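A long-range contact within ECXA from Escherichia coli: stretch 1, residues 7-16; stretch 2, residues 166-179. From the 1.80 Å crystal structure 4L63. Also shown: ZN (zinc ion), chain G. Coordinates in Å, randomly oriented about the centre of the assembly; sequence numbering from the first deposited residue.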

# COMPACT_ATOMS: atom_id res chain seq x y z
N ASN A 7 9.33 8.40 -4.26
CA ASN A 7 9.48 7.47 -3.13
C ASN A 7 10.79 7.67 -2.38
O ASN A 7 10.83 7.63 -1.15
CB ASN A 7 9.37 6.03 -3.62
CG ASN A 7 7.95 5.66 -3.98
OD1 ASN A 7 7.00 6.35 -3.57
ND2 ASN A 7 7.78 4.58 -4.74
N GLU A 8 11.86 7.91 -3.13
CA GLU A 8 13.19 8.04 -2.52
C GLU A 8 13.24 9.20 -1.52
O GLU A 8 14.01 9.17 -0.56
CB GLU A 8 14.26 8.20 -3.59
CG GLU A 8 15.71 8.22 -3.05
CD GLU A 8 16.10 6.97 -2.26
OE1 GLU A 8 15.47 5.90 -2.46
OE2 GLU A 8 17.05 7.05 -1.46
N GLU A 9 12.41 10.22 -1.73
CA GLU A 9 12.38 11.37 -0.81
C GLU A 9 11.41 11.18 0.37
O GLU A 9 11.37 12.02 1.27
CB GLU A 9 12.01 12.64 -1.57
CG GLU A 9 13.04 13.05 -2.62
CD GLU A 9 12.62 14.28 -3.41
OE1 GLU A 9 11.88 15.12 -2.86
OE2 GLU A 9 13.01 14.38 -4.59
N LYS A 10 10.65 10.09 0.35
CA LYS A 10 9.73 9.77 1.44
C LYS A 10 10.25 8.61 2.28
O LYS A 10 9.58 8.15 3.20
CB LYS A 10 8.35 9.38 0.91
CG LYS A 10 7.72 10.37 -0.03
CD LYS A 10 6.28 9.98 -0.35
CE LYS A 10 6.15 8.70 -1.19
NZ LYS A 10 4.69 8.49 -1.56
N LYS A 11 11.43 8.11 1.92
CA LYS A 11 12.03 6.96 2.59
C LYS A 11 12.69 7.41 3.87
O LYS A 11 13.44 8.38 3.86
CB LYS A 11 13.07 6.28 1.68
CG LYS A 11 13.74 5.06 2.28
CD LYS A 11 14.86 4.57 1.36
CE LYS A 11 14.30 3.82 0.16
NZ LYS A 11 15.37 3.43 -0.80
N VAL A 12 12.42 6.70 4.96
CA VAL A 12 12.91 7.08 6.27
C VAL A 12 13.76 5.96 6.83
O VAL A 12 13.34 4.80 6.81
CB VAL A 12 11.74 7.40 7.24
CG1 VAL A 12 12.26 7.70 8.65
CG2 VAL A 12 10.92 8.55 6.69
N ILE A 13 14.94 6.31 7.33
CA ILE A 13 15.90 5.33 7.80
C ILE A 13 16.15 5.52 9.28
O ILE A 13 16.44 6.62 9.73
CB ILE A 13 17.24 5.44 7.04
CG1 ILE A 13 17.02 5.36 5.52
CG2 ILE A 13 18.25 4.40 7.54
CD1 ILE A 13 16.35 4.07 5.07
N GLY A 14 16.04 4.43 10.05
CA GLY A 14 16.22 4.48 11.49
C GLY A 14 17.53 3.82 11.87
O GLY A 14 18.07 3.03 11.10
N TYR A 15 18.04 4.12 13.05
CA TYR A 15 19.32 3.61 13.52
C TYR A 15 19.17 2.28 14.21
O TYR A 15 18.57 2.21 15.24
CB TYR A 15 19.90 4.62 14.49
CG TYR A 15 21.41 4.66 14.58
CD1 TYR A 15 22.06 5.82 14.85
CD2 TYR A 15 22.14 3.53 14.41
CE1 TYR A 15 23.42 5.86 14.94
CE2 TYR A 15 23.51 3.56 14.50
CZ TYR A 15 24.14 4.73 14.76
OH TYR A 15 25.50 4.73 14.85
N ALA A 16 19.73 1.23 13.64
CA ALA A 16 19.69 -0.10 14.24
C ALA A 16 21.07 -0.45 14.80
O ALA A 16 22.06 0.12 14.37
CB ALA A 16 19.25 -1.14 13.23
N LEU A 166 16.38 11.75 17.63
CA LEU A 166 15.27 10.81 17.77
C LEU A 166 15.50 9.48 17.05
O LEU A 166 14.58 8.68 16.92
CB LEU A 166 13.98 11.45 17.25
CG LEU A 166 13.52 12.69 18.02
CD1 LEU A 166 12.31 13.34 17.37
CD2 LEU A 166 13.25 12.36 19.49
N GLY A 167 16.72 9.24 16.56
CA GLY A 167 17.07 7.94 16.04
C GLY A 167 16.94 7.77 14.54
O GLY A 167 17.07 6.65 14.01
N LEU A 168 16.69 8.87 13.83
CA LEU A 168 16.61 8.79 12.37
C LEU A 168 17.96 9.10 11.72
O LEU A 168 18.79 9.83 12.28
CB LEU A 168 15.55 9.75 11.83
CG LEU A 168 14.14 9.47 12.35
CD1 LEU A 168 13.13 10.38 11.66
CD2 LEU A 168 13.76 8.01 12.16
N LEU A 169 18.17 8.53 10.55
CA LEU A 169 19.35 8.82 9.75
C LEU A 169 18.89 9.53 8.48
O LEU A 169 17.80 10.10 8.46
CB LEU A 169 20.12 7.53 9.45
CG LEU A 169 20.63 6.81 10.71
CD1 LEU A 169 21.08 5.39 10.39
CD2 LEU A 169 21.76 7.58 11.38
N HIS A 170 19.70 9.50 7.43
CA HIS A 170 19.30 10.15 6.17
C HIS A 170 18.55 9.20 5.26
O HIS A 170 18.75 7.99 5.33
CB HIS A 170 20.52 10.69 5.43
CG HIS A 170 21.24 11.77 6.18
ND1 HIS A 170 22.61 11.83 6.25
CD2 HIS A 170 20.77 12.82 6.89
CE1 HIS A 170 22.96 12.87 6.97
NE2 HIS A 170 21.87 13.49 7.37
N ASN A 171 17.74 9.76 4.37
CA ASN A 171 16.88 8.97 3.48
C ASN A 171 17.63 7.91 2.69
O ASN A 171 17.08 6.84 2.41
CB ASN A 171 16.13 9.90 2.51
CG ASN A 171 17.02 10.49 1.43
OD1 ASN A 171 18.00 11.17 1.71
ND2 ASN A 171 16.64 10.29 0.16
N ASN A 172 18.88 8.19 2.33
CA ASN A 172 19.61 7.29 1.44
C ASN A 172 20.64 6.42 2.15
O ASN A 172 21.56 5.90 1.52
CB ASN A 172 20.30 8.09 0.33
CG ASN A 172 21.18 9.21 0.87
OD1 ASN A 172 21.49 9.27 2.06
ND2 ASN A 172 21.62 10.10 -0.03
N GLU A 173 20.48 6.26 3.47
CA GLU A 173 21.49 5.54 4.24
C GLU A 173 21.05 4.15 4.71
O GLU A 173 21.68 3.56 5.59
CB GLU A 173 21.93 6.40 5.43
CG GLU A 173 22.88 7.51 5.01
CD GLU A 173 23.14 8.55 6.08
OE1 GLU A 173 22.45 8.53 7.13
OE2 GLU A 173 24.04 9.40 5.87
N GLY A 174 20.00 3.63 4.08
CA GLY A 174 19.61 2.25 4.30
C GLY A 174 20.77 1.32 3.95
O GLY A 174 21.32 1.40 2.86
N GLY A 175 21.14 0.45 4.89
CA GLY A 175 22.20 -0.51 4.66
C GLY A 175 23.60 0.02 4.94
O GLY A 175 24.56 -0.74 4.91
N SER A 176 23.71 1.32 5.21
CA SER A 176 25.01 1.93 5.48
C SER A 176 25.40 1.70 6.93
O SER A 176 24.54 1.69 7.81
CB SER A 176 24.99 3.43 5.17
OG SER A 176 24.88 3.67 3.78
N TYR A 177 26.70 1.52 7.18
CA TYR A 177 27.19 1.25 8.52
C TYR A 177 27.58 2.52 9.27
O TYR A 177 28.15 3.45 8.69
CB TYR A 177 28.40 0.30 8.45
CG TYR A 177 28.04 -1.15 8.25
CD1 TYR A 177 27.48 -1.59 7.06
CD2 TYR A 177 28.29 -2.10 9.24
CE1 TYR A 177 27.15 -2.93 6.87
CE2 TYR A 177 27.98 -3.43 9.06
CZ TYR A 177 27.41 -3.84 7.87
OH TYR A 177 27.10 -5.17 7.68
N PHE A 178 27.27 2.55 10.56
CA PHE A 178 27.53 3.72 11.39
C PHE A 178 28.18 3.27 12.70
O PHE A 178 28.29 2.06 12.94
CB PHE A 178 26.21 4.48 11.62
CG PHE A 178 25.64 5.06 10.36
CD1 PHE A 178 26.03 6.32 9.93
CD2 PHE A 178 24.75 4.33 9.59
CE1 PHE A 178 25.53 6.85 8.75
CE2 PHE A 178 24.25 4.85 8.41
CZ PHE A 178 24.64 6.12 7.99
N PRO A 179 28.66 4.22 13.53
CA PRO A 179 29.40 3.82 14.75
C PRO A 179 28.69 2.82 15.66
O PRO A 179 29.36 1.99 16.26
CB PRO A 179 29.59 5.15 15.48
CG PRO A 179 29.70 6.14 14.39
CD PRO A 179 28.75 5.68 13.31
ZN ZN G . 21.84 14.91 8.89
O HOH W 1 15.50 9.07 7.30
O HOH W 2 23.43 16.50 9.98

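Read along residues 166-179, the contact begins with backbone. Gly167 adopts a positive phi (96°), where a side chain would jam against the preceding carbonyl oxygen, so glycine is called for by conformation alone. Its carbonyl accepts a hydrogen bond from the strand: Tyr15 N to Gly167 O is 2.9 Å. Two residues on, the donor changes sides, and Leu169 N reaches Ile13 O at 2.7 Å and nearly straight (173°). These two bonds bracket a single beta bridge, Gly14 with Leu168, whose CA atoms lie 4.4 Å apart. Water 1 extends the pairing, accepting from Ile13 N and donating to Leu169 O, each at 2.8 Å, where the backbones are too far apart to bond directly.

Side chains then fill in around this frame. Leu168 CD2 meets Val12 CG1 at 3.8 Å, while Leu169 packs against two side chains: its CB lies 4.1 Å from Ile13 CG2 and its CD2 3.9 Å from Tyr15 CD1.

His170 points its CA-to-CB bond away from the strand, and its NE2 binds zinc at 2.1 Å. Next to it, Asn171 supplies the polar anchor: its ND2 donates to Glu8 O at 2.9 Å, a side-chain amide tying down a backbone carbonyl. Nearby, Lys11 NZ and Glu8 OE1 form a salt bridge of 3.0 Å within their own stretch.

Glu173 OE2 accepts from His170 ND1 at 2.8 Å. The type I turn from His170 to Glu173 and the start of the next turn wrap Ile13, whose CG1 packs 3.2 Å from His170 O and 3.7 Å from Gly174 N. A CB on Gly174 would sit tightly against Ile13 CD1, about 3.4 Å away.

The length of Tyr15 carries its end to Phe178, where CB lies 3.8 Å from Tyr15 CZ and 3.3 Å from Tyr15 OH. Pro179 CD closes the walk, 3.7 Å from Tyr15 OH.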